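Local coordinates for angiotensin-converting enzyme (Anopheles gambiae, PDB 6S1Y), which is a zinc metallopeptidase of the angiotensin-converting enzyme family that probably cleaves dipeptides from the C-terminal end of peptide substrates, at residues K271-V275 with L406-Y410; L305-F309 with D337-I341; E470-T476 with S599-V603. All blocks are in the same frame, centred on the assembly; numbering follows the deposited sequence.

The three contacts lie far apart on a largely helical, single-chain enzyme, and none of them touches another. Contact 2 is the one close to the active site: the side chain of Ile341 is about 10 Å from the zinc ion and about 8 Å from the bound glutamyl dipeptide ligand. Contact 1 joins two loops whose span along the chain encloses both segments of contact 2, yet the nearest atoms of these two contacts are about 17 Å apart. Contact 3 follows both in sequence and fastens the C-terminal tail; its centre is about 45 Å from that of contact 2, across the centre of the chain, and about 39 Å from that of contact 1.

Contact 1. Residues K271-V275 with L406-Y410; sequences KLLDV and LLKDY
Lys271 and Tyr410 are brought together by two torsions: the lysine turns CG away from its backbone N (chi1 -170°) and then kinks at chi2, while the tyrosine holds CG between its own N and carbonyl carbon (chi1 60°). The two side chains cross at about a right angle, and Lys271 CG sits over one ring face as a CH-pi contact, 3.9 Å from the centroid of the Tyr410 ring and displaced toward the CG end. Beyond this point the lysine runs on past Leu407 in the opposite sense, with Lys271 CE 3.6 Å from Leu407 CD1. Its ammonium is linked to the facing backbone through a water, which accepts from Lys271 NZ at 3.1 Å and from Lys408 N at 2.9 Å. A charged residue thus spends its methylenes on an aromatic face and an isobutyl branch while its tip remains hydrated.

The other branch of Leu407 serves Leu273: the methyls Leu273 CD2 and Leu407 CD2 press together at 3.5 Å, a tight fit. At the far end Val275 meets Leu406 across their beta carbons, and Val275 CG1 lies 3.6 Å from Leu406 O. The segments run antiparallel, without direct hydrogen bonds between them.

Val275 is the N-cap residue of helix 276-281, whereas the loop segment 406-410 links helix 398-403 to helix 414-429. Leu273 and Tyr410 both rest on Pro398, Asn419 of helix 414-429 bonds to Lys271 O, and Val275 and Leu406 close against helix 349-368 at Met349 and Phe352.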
loop_
_atom_site.group_PDB
_atom_site.type_symbol
_atom_site.label_atom_id
_atom_site.label_comp_id
_atom_site.label_asym_id
_atom_site.label_seq_id
_atom_site.Cartn_x
_atom_site.Cartn_y
_atom_site.Cartn_z
ATOM N N LYS A 271 -28.698 5.819 7.885
ATOM C CA LYS A 271 -27.432 6.171 8.498
ATOM C C LYS A 271 -26.269 5.831 7.578
ATOM O O LYS A 271 -26.189 4.735 7.018
ATOM C CB LYS A 271 -27.265 5.447 9.837
ATOM C CG LYS A 271 -26.092 5.940 10.626
ATOM C CD LYS A 271 -26.422 7.278 11.259
ATOM C CE LYS A 271 -25.195 7.911 11.892
ATOM N NZ LYS A 271 -25.522 9.222 12.469
ATOM N N LEU A 272 -25.369 6.795 7.432
ATOM C CA LEU A 272 -24.123 6.661 6.697
ATOM C C LEU A 272 -22.946 6.688 7.677
ATOM O O LEU A 272 -23.080 7.076 8.839
ATOM C CB LEU A 272 -24.003 7.783 5.664
ATOM C CG LEU A 272 -25.171 7.824 4.680
ATOM C CD1 LEU A 272 -24.981 8.923 3.660
ATOM C CD2 LEU A 272 -25.339 6.495 3.949
ATOM N N LEU A 273 -21.788 6.256 7.201
ATOM C CA LEU A 273 -20.663 5.959 8.075
ATOM C C LEU A 273 -19.403 6.742 7.716
ATOM O O LEU A 273 -18.299 6.208 7.841
ATOM C CB LEU A 273 -20.367 4.461 8.050
ATOM C CG LEU A 273 -21.505 3.591 8.573
ATOM C CD1 LEU A 273 -21.280 2.173 8.082
ATOM C CD2 LEU A 273 -21.584 3.643 10.083
ATOM N N ASP A 274 -19.546 7.978 7.249
ATOM C CA ASP A 274 -18.416 8.893 7.120
ATOM C C ASP A 274 -18.396 9.807 8.352
ATOM O O ASP A 274 -19.287 10.643 8.533
ATOM C CB ASP A 274 -18.494 9.716 5.837
ATOM C CG ASP A 274 -17.234 10.537 5.598
ATOM O OD1 ASP A 274 -16.348 10.527 6.484
ATOM O OD2 ASP A 274 -17.129 11.180 4.520
ATOM N N VAL A 275 -17.370 9.651 9.179
ATOM C CA VAL A 275 -17.250 10.344 10.444
ATOM C C VAL A 275 -16.418 11.622 10.311
ATOM O O VAL A 275 -15.988 12.185 11.319
ATOM C CB VAL A 275 -16.690 9.441 11.539
ATOM C CG1 VAL A 275 -17.475 8.179 11.624
ATOM C CG2 VAL A 275 -15.209 9.132 11.279
ATOM N N LEU A 406 -17.440 8.872 17.641
ATOM C CA LEU A 406 -17.413 9.482 16.323
ATOM C C LEU A 406 -18.675 9.218 15.529
ATOM O O LEU A 406 -18.873 9.836 14.481
ATOM C CB LEU A 406 -16.221 8.990 15.522
ATOM C CG LEU A 406 -14.906 9.647 15.898
ATOM C CD1 LEU A 406 -13.750 8.884 15.310
ATOM C CD2 LEU A 406 -14.866 11.098 15.454
ATOM N N LEU A 407 -19.528 8.320 16.005
ATOM C CA LEU A 407 -20.772 7.970 15.332
ATOM C C LEU A 407 -21.897 8.097 16.345
ATOM O O LEU A 407 -21.880 7.430 17.382
ATOM C CB LEU A 407 -20.689 6.558 14.757
ATOM C CG LEU A 407 -21.750 6.108 13.757
ATOM C CD1 LEU A 407 -21.783 6.985 12.530
ATOM C CD2 LEU A 407 -21.468 4.653 13.396
ATOM N N LYS A 408 -22.846 8.985 16.072
ATOM C CA LYS A 408 -23.998 9.140 16.947
ATOM C C LYS A 408 -24.886 7.904 16.855
ATOM O O LYS A 408 -24.877 7.170 15.862
ATOM C CB LYS A 408 -24.789 10.393 16.571
ATOM C CG LYS A 408 -23.949 11.678 16.552
ATOM C CD LYS A 408 -23.391 11.997 17.936
ATOM C CE LYS A 408 -21.911 12.380 17.876
ATOM N NZ LYS A 408 -21.259 12.364 19.236
ATOM N N ASP A 409 -25.661 7.672 17.907
ATOM C CA ASP A 409 -26.483 6.475 17.928
ATOM C C ASP A 409 -27.585 6.581 16.874
ATOM O O ASP A 409 -27.961 7.667 16.429
ATOM C CB ASP A 409 -27.086 6.243 19.312
ATOM C CG ASP A 409 -27.239 4.761 19.631
ATOM O OD1 ASP A 409 -27.210 3.939 18.686
ATOM O OD2 ASP A 409 -27.378 4.410 20.824
ATOM N N TYR A 410 -28.090 5.425 16.467
ATOM C CA TYR A 410 -29.069 5.363 15.394
ATOM C C TYR A 410 -29.757 4.008 15.469
ATOM O O TYR A 410 -29.206 3.044 16.009
ATOM C CB TYR A 410 -28.396 5.545 14.027
ATOM C CG TYR A 410 -27.379 4.457 13.791
ATOM C CD1 TYR A 410 -26.059 4.612 14.205
ATOM C CD2 TYR A 410 -27.751 3.250 13.220
ATOM C CE1 TYR A 410 -25.125 3.601 14.029
ATOM C CE2 TYR A 410 -26.824 2.232 13.033
ATOM C CZ TYR A 410 -25.509 2.414 13.438
ATOM O OH TYR A 410 -24.597 1.393 13.251
HETATM O O HOH W 1 -22.993 10.478 13.635
#

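Contact 2. Residues L305-F309 with D337-I341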
loop_
_atom_site.group_PDB
_atom_site.type_symbol
_atom_site.label_atom_id
_atom_site.label_comp_id
_atom_site.label_asym_id
_atom_site.label_seq_id
_atom_site.Cartn_x
_atom_site.Cartn_y
_atom_site.Cartn_z
ATOM N N LEU A 305 4.102 4.239 21.703
ATOM C CA LEU A 305 5.056 4.946 20.845
ATOM C C LEU A 305 6.124 5.613 21.709
ATOM O O LEU A 305 5.783 6.322 22.653
ATOM C CB LEU A 305 4.347 6.001 19.983
ATOM C CG LEU A 305 3.434 5.476 18.868
ATOM C CD1 LEU A 305 2.659 6.604 18.220
ATOM C CD2 LEU A 305 4.241 4.731 17.811
ATOM N N PRO A 306 7.407 5.439 21.402
ATOM C CA PRO A 306 8.454 6.153 22.152
ATOM C C PRO A 306 8.425 7.643 21.879
ATOM O O PRO A 306 7.875 8.122 20.879
ATOM C CB PRO A 306 9.754 5.531 21.633
ATOM C CG PRO A 306 9.401 5.079 20.189
ATOM C CD PRO A 306 7.954 4.643 20.276
ATOM N N GLN A 307 9.066 8.384 22.790
ATOM C CA GLN A 307 9.106 9.840 22.670
ATOM C C GLN A 307 9.877 10.276 21.429
ATOM O O GLN A 307 9.551 11.297 20.822
ATOM C CB GLN A 307 9.722 10.454 23.943
ATOM C CG GLN A 307 9.750 11.969 23.952
ATOM C CD GLN A 307 8.363 12.563 24.028
ATOM O OE1 GLN A 307 7.468 12.010 24.688
ATOM N NE2 GLN A 307 8.158 13.684 23.332
ATOM N N THR A 308 10.924 9.541 21.057
ATOM C CA THR A 308 11.626 9.840 19.807
ATOM C C THR A 308 10.641 9.958 18.634
ATOM O O THR A 308 10.765 10.854 17.783
ATOM C CB THR A 308 12.670 8.758 19.526
ATOM O OG1 THR A 308 13.641 8.747 20.579
ATOM C CG2 THR A 308 13.387 9.019 18.220
ATOM N N PHE A 309 9.626 9.093 18.600
ATOM C CA PHE A 309 8.638 9.167 17.532
ATOM C C PHE A 309 7.967 10.536 17.481
ATOM O O PHE A 309 7.803 11.115 16.396
ATOM C CB PHE A 309 7.570 8.085 17.700
ATOM C CG PHE A 309 6.418 8.262 16.775
ATOM C CD1 PHE A 309 5.362 9.094 17.118
ATOM C CD2 PHE A 309 6.411 7.642 15.534
ATOM C CE1 PHE A 309 4.304 9.288 16.243
ATOM C CE2 PHE A 309 5.351 7.824 14.657
ATOM C CZ PHE A 309 4.300 8.648 15.006
ATOM N N ASP A 337 14.156 2.426 19.299
ATOM C CA ASP A 337 13.067 3.378 19.483
ATOM C C ASP A 337 13.163 4.586 18.572
ATOM O O ASP A 337 12.399 5.540 18.744
ATOM C CB ASP A 337 12.981 3.838 20.947
ATOM C CG ASP A 337 12.524 2.719 21.871
ATOM O OD1 ASP A 337 12.333 1.592 21.354
ATOM O OD2 ASP A 337 12.345 2.960 23.090
ATOM N N ASP A 338 14.060 4.595 17.589
ATOM C CA ASP A 338 14.059 5.698 16.625
ATOM C C ASP A 338 13.216 5.235 15.439
ATOM O O ASP A 338 13.698 4.525 14.539
ATOM C CB ASP A 338 15.460 6.118 16.220
ATOM C CG ASP A 338 15.453 7.366 15.333
ATOM O OD1 ASP A 338 14.354 7.917 15.063
ATOM O OD2 ASP A 338 16.555 7.784 14.889
ATOM N N VAL A 339 11.945 5.626 15.469
ATOM C CA VAL A 339 10.953 5.250 14.474
ATOM C C VAL A 339 10.121 6.487 14.185
ATOM O O VAL A 339 9.793 7.249 15.106
ATOM C CB VAL A 339 10.076 4.072 14.962
ATOM C CG1 VAL A 339 10.918 2.796 15.085
ATOM C CG2 VAL A 339 9.403 4.399 16.287
ATOM N N ARG A 340 9.792 6.702 12.907
ATOM C CA ARG A 340 9.178 7.967 12.539
ATOM C C ARG A 340 8.189 7.801 11.394
ATOM O O ARG A 340 8.370 6.977 10.496
ATOM C CB ARG A 340 10.227 9.011 12.123
ATOM C CG ARG A 340 11.443 9.061 13.006
ATOM C CD ARG A 340 12.408 10.153 12.572
ATOM N NE ARG A 340 13.768 9.857 13.019
ATOM C CZ ARG A 340 14.834 10.582 12.707
ATOM N NH1 ARG A 340 14.703 11.659 11.954
ATOM N NH2 ARG A 340 16.031 10.218 13.145
ATOM N N ILE A 341 7.166 8.649 11.421
ATOM C CA ILE A 341 6.201 8.763 10.344
ATOM C C ILE A 341 6.342 10.140 9.731
ATOM O O ILE A 341 6.504 11.140 10.444
ATOM C CB ILE A 341 4.761 8.513 10.851
ATOM C CG1 ILE A 341 4.570 7.015 11.095
ATOM C CG2 ILE A 341 3.734 9.086 9.875
ATOM C CD1 ILE A 341 3.238 6.628 11.762
#
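Phe309 lays its side chain along the strand residues Val339 to Ile341, and each part of it finds a different partner. CB and CG pass Val339 O, with Phe309 CB 3.5 Å from that oxygen; the backbone joins in, since Phe309 CA makes a CA-H...O contact of 3.3 Å to Val339 O. With CG anti to the backbone N (chi1 170°), the ring extends toward the strand. Phe309 CD2 stays 3.4 Å from Val339 O and passes Arg340 CA, and farther out Phe309 CE2 meets Ile341 CG1 at 3.7 Å, so that the isoleucine approaches the ring edge-on. CZ ends beside Ile341 CD1, while Leu305 CD1, from the same segment as the ring, lies above one face toward the rim.

At the other end, Pro306 CG approaches Asp337 O to 3.4 Å and also touches Val339 CG2. Thr308 spans two residues of the other segment: its CB faces Asp337 O, and Thr308 CG2 lies 3.5 Å from Asp338 OD1. That carboxylate is held flat by Arg340, which grips it side-on, NE to OD1 and NH2 to OD2, both in the guanidinium plane and on syn lone pairs. Asp337 OD1 bonds instead to Gln369.

The contact seats the start of helix 307-312 against strand 339-342, which pairs antiparallel with strand 329-332. Helix 349-368, which bears the zinc-binding His357 and His361, packs against both segments through Leu305 and Ile341, the latter reaching Glu358.

Contact 3. Residues E470-T476 with S599-V603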
loop_
_atom_site.group_PDB
_atom_site.type_symbol
_atom_site.label_atom_id
_atom_site.label_comp_id
_atom_site.label_asym_id
_atom_site.label_seq_id
_atom_site.Cartn_x
_atom_site.Cartn_y
_atom_site.Cartn_z
ATOM N N GLU A 470 -11.216 3.496 -17.149
ATOM C CA GLU A 470 -10.490 4.039 -18.292
ATOM C C GLU A 470 -10.239 5.527 -18.087
ATOM O O GLU A 470 -10.995 6.202 -17.380
ATOM C CB GLU A 470 -11.267 3.825 -19.613
ATOM C CG GLU A 470 -12.549 4.662 -19.730
ATOM C CD GLU A 470 -13.367 4.394 -20.993
ATOM O OE1 GLU A 470 -13.075 3.382 -21.709
ATOM O OE2 GLU A 470 -14.297 5.202 -21.273
ATOM N N PRO A 471 -9.224 6.077 -18.751
ATOM C CA PRO A 471 -8.992 7.515 -18.727
ATOM C C PRO A 471 -10.194 8.299 -19.217
ATOM O O PRO A 471 -10.997 7.806 -20.021
ATOM C CB PRO A 471 -7.802 7.696 -19.687
ATOM C CG PRO A 471 -7.115 6.375 -19.728
ATOM C CD PRO A 471 -8.203 5.363 -19.544
ATOM N N PRO A 472 -10.306 9.567 -18.799
ATOM C CA PRO A 472 -11.405 10.418 -19.259
ATOM C C PRO A 472 -11.214 10.992 -20.656
ATOM O O PRO A 472 -12.151 11.596 -21.196
ATOM C CB PRO A 472 -11.397 11.540 -18.220
ATOM C CG PRO A 472 -9.915 11.698 -17.945
ATOM C CD PRO A 472 -9.381 10.295 -17.913
ATOM N N VAL A 473 -10.019 10.884 -21.230
ATOM C CA VAL A 473 -9.712 11.387 -22.562
ATOM C C VAL A 473 -8.891 10.312 -23.259
ATOM O O VAL A 473 -8.332 9.416 -22.621
ATOM C CB VAL A 473 -8.916 12.704 -22.539
ATOM C CG1 VAL A 473 -9.720 13.833 -21.890
ATOM C CG2 VAL A 473 -7.586 12.478 -21.823
ATOM N N VAL A 474 -8.770 10.442 -24.576
ATOM C CA VAL A 474 -7.947 9.519 -25.337
ATOM C C VAL A 474 -6.482 9.741 -24.998
ATOM O O VAL A 474 -6.007 10.880 -24.987
ATOM C CB VAL A 474 -8.210 9.702 -26.840
ATOM C CG1 VAL A 474 -7.249 8.865 -27.666
ATOM C CG2 VAL A 474 -9.658 9.343 -27.160
ATOM N N ARG A 475 -5.768 8.655 -24.700
ATOM C CA ARG A 475 -4.319 8.663 -24.518
ATOM C C ARG A 475 -3.643 7.988 -25.714
ATOM O O ARG A 475 -4.275 7.239 -26.469
ATOM C CB ARG A 475 -3.908 7.950 -23.213
ATOM C CG ARG A 475 -4.668 8.409 -21.942
ATOM C CD ARG A 475 -4.442 9.872 -21.593
ATOM N NE ARG A 475 -3.164 10.102 -20.936
ATOM C CZ ARG A 475 -2.614 11.295 -20.777
ATOM N NH1 ARG A 475 -3.223 12.368 -21.272
ATOM N NH2 ARG A 475 -1.450 11.419 -20.143
ATOM N N THR A 476 -2.338 8.232 -25.864
ATOM C CA THR A 476 -1.549 7.658 -26.951
ATOM C C THR A 476 -0.211 7.178 -26.400
ATOM O O THR A 476 0.095 7.357 -25.210
ATOM C CB THR A 476 -1.311 8.674 -28.083
ATOM O OG1 THR A 476 -0.414 9.698 -27.624
ATOM C CG2 THR A 476 -2.635 9.302 -28.539
ATOM N N SER A 599 -11.810 -1.041 -23.227
ATOM C CA SER A 599 -11.662 0.397 -23.410
ATOM C C SER A 599 -11.088 0.730 -24.784
ATOM O O SER A 599 -10.210 0.039 -25.293
ATOM C CB SER A 599 -10.754 0.981 -22.334
ATOM O OG SER A 599 -10.622 2.378 -22.530
ATOM N N GLN A 600 -11.563 1.831 -25.357
ATOM C CA GLN A 600 -11.020 2.387 -26.588
ATOM C C GLN A 600 -10.257 3.680 -26.330
ATOM O O GLN A 600 -10.020 4.453 -27.258
ATOM C CB GLN A 600 -12.147 2.640 -27.591
ATOM C CG GLN A 600 -12.885 1.371 -28.020
ATOM C CD GLN A 600 -14.139 1.667 -28.835
ATOM O OE1 GLN A 600 -14.805 2.690 -28.642
ATOM N NE2 GLN A 600 -14.475 0.762 -29.728
ATOM N N LYS A 601 -9.859 3.929 -25.090
ATOM C CA LYS A 601 -9.294 5.212 -24.723
ATOM C C LYS A 601 -7.773 5.283 -24.826
ATOM O O LYS A 601 -7.185 6.250 -24.329
ATOM C CB LYS A 601 -9.732 5.569 -23.309
ATOM C CG LYS A 601 -11.168 6.060 -23.218
ATOM C CD LYS A 601 -11.314 7.405 -23.905
ATOM C CE LYS A 601 -12.658 8.052 -23.631
ATOM N NZ LYS A 601 -13.752 7.097 -23.944
ATOM N N CYS A 602 -7.118 4.302 -25.440
ATOM C CA CYS A 602 -5.678 4.370 -25.690
ATOM C C CYS A 602 -5.391 3.843 -27.088
ATOM O O CYS A 602 -5.733 2.700 -27.399
ATOM C CB CYS A 602 -4.872 3.576 -24.651
ATOM S SG CYS A 602 -3.054 3.920 -24.690
ATOM N N VAL A 603 -4.712 4.664 -27.892
ATOM C CA VAL A 603 -4.568 4.488 -29.339
ATOM C C VAL A 603 -3.100 4.265 -29.680
ATOM O O VAL A 603 -2.235 5.029 -29.237
ATOM C CB VAL A 603 -5.097 5.727 -30.088
ATOM C CG1 VAL A 603 -4.806 5.634 -31.580
ATOM C CG2 VAL A 603 -6.576 5.897 -29.838
HETATM O O HOH W 2 -13.810 3.325 -24.290
#
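A single carboxylate, that of Glu470, holds three successive residues of the C-terminal tail, one of them through a water, while farther along the same two segments Arg475 and Cys602 form a short, weakly bonded parallel beta pair. Ser599 OG donates to Glu470 OE1 at 2.8 Å, arriving on the anti side and 31° out of the carboxylate plane. The same oxygen takes a hydrogen from a water, which in turn accepts from Gln600 N at 2.9 Å. Glu470 OE2 is left to the ammonium of Lys601, a weak salt bridge of 3.3 Å between OE2 and NZ. Ser599 OG also accepts from Lys601 N, closing an ST turn, so that one hydroxyl both shapes the tail and ties it to the glutamate.

Lys601 has the largest share of the interface. Bent at chi2 (-68°) and again at chi4, it curls along Pro471 and Val473: its CG lies 3.5 Å from Glu470 CD, its CB faces Pro471 CD, and its CD passes Val473 O before NZ turns back to the carboxylate.

Past Val474 the backbones pair. Arg475 N donates to Lys601 O at 2.8 Å with a nearly straight N-H...O angle of 177°, and Val603 N returns a bond of 3.0 Å to Arg475 O. Alongside, Val474 CG1 meets Val603 CG2 at 3.7 Å near the surface.

Strand 602-603 is further tied to helix 455-467 by the Cys602-Cys457 disulfide, and Pro471, Arg475 and Cys602 all pack on Trp460 of that helix. The guanidinium of Arg475 leads away to Asp481 and Asn161, while Pro471 and Pro472 rest on Trp156 of helix 149-163. The backbone of Glu470 bonds to Ile244 and Met246, joining strand 469-470 parallel to strand 244-245.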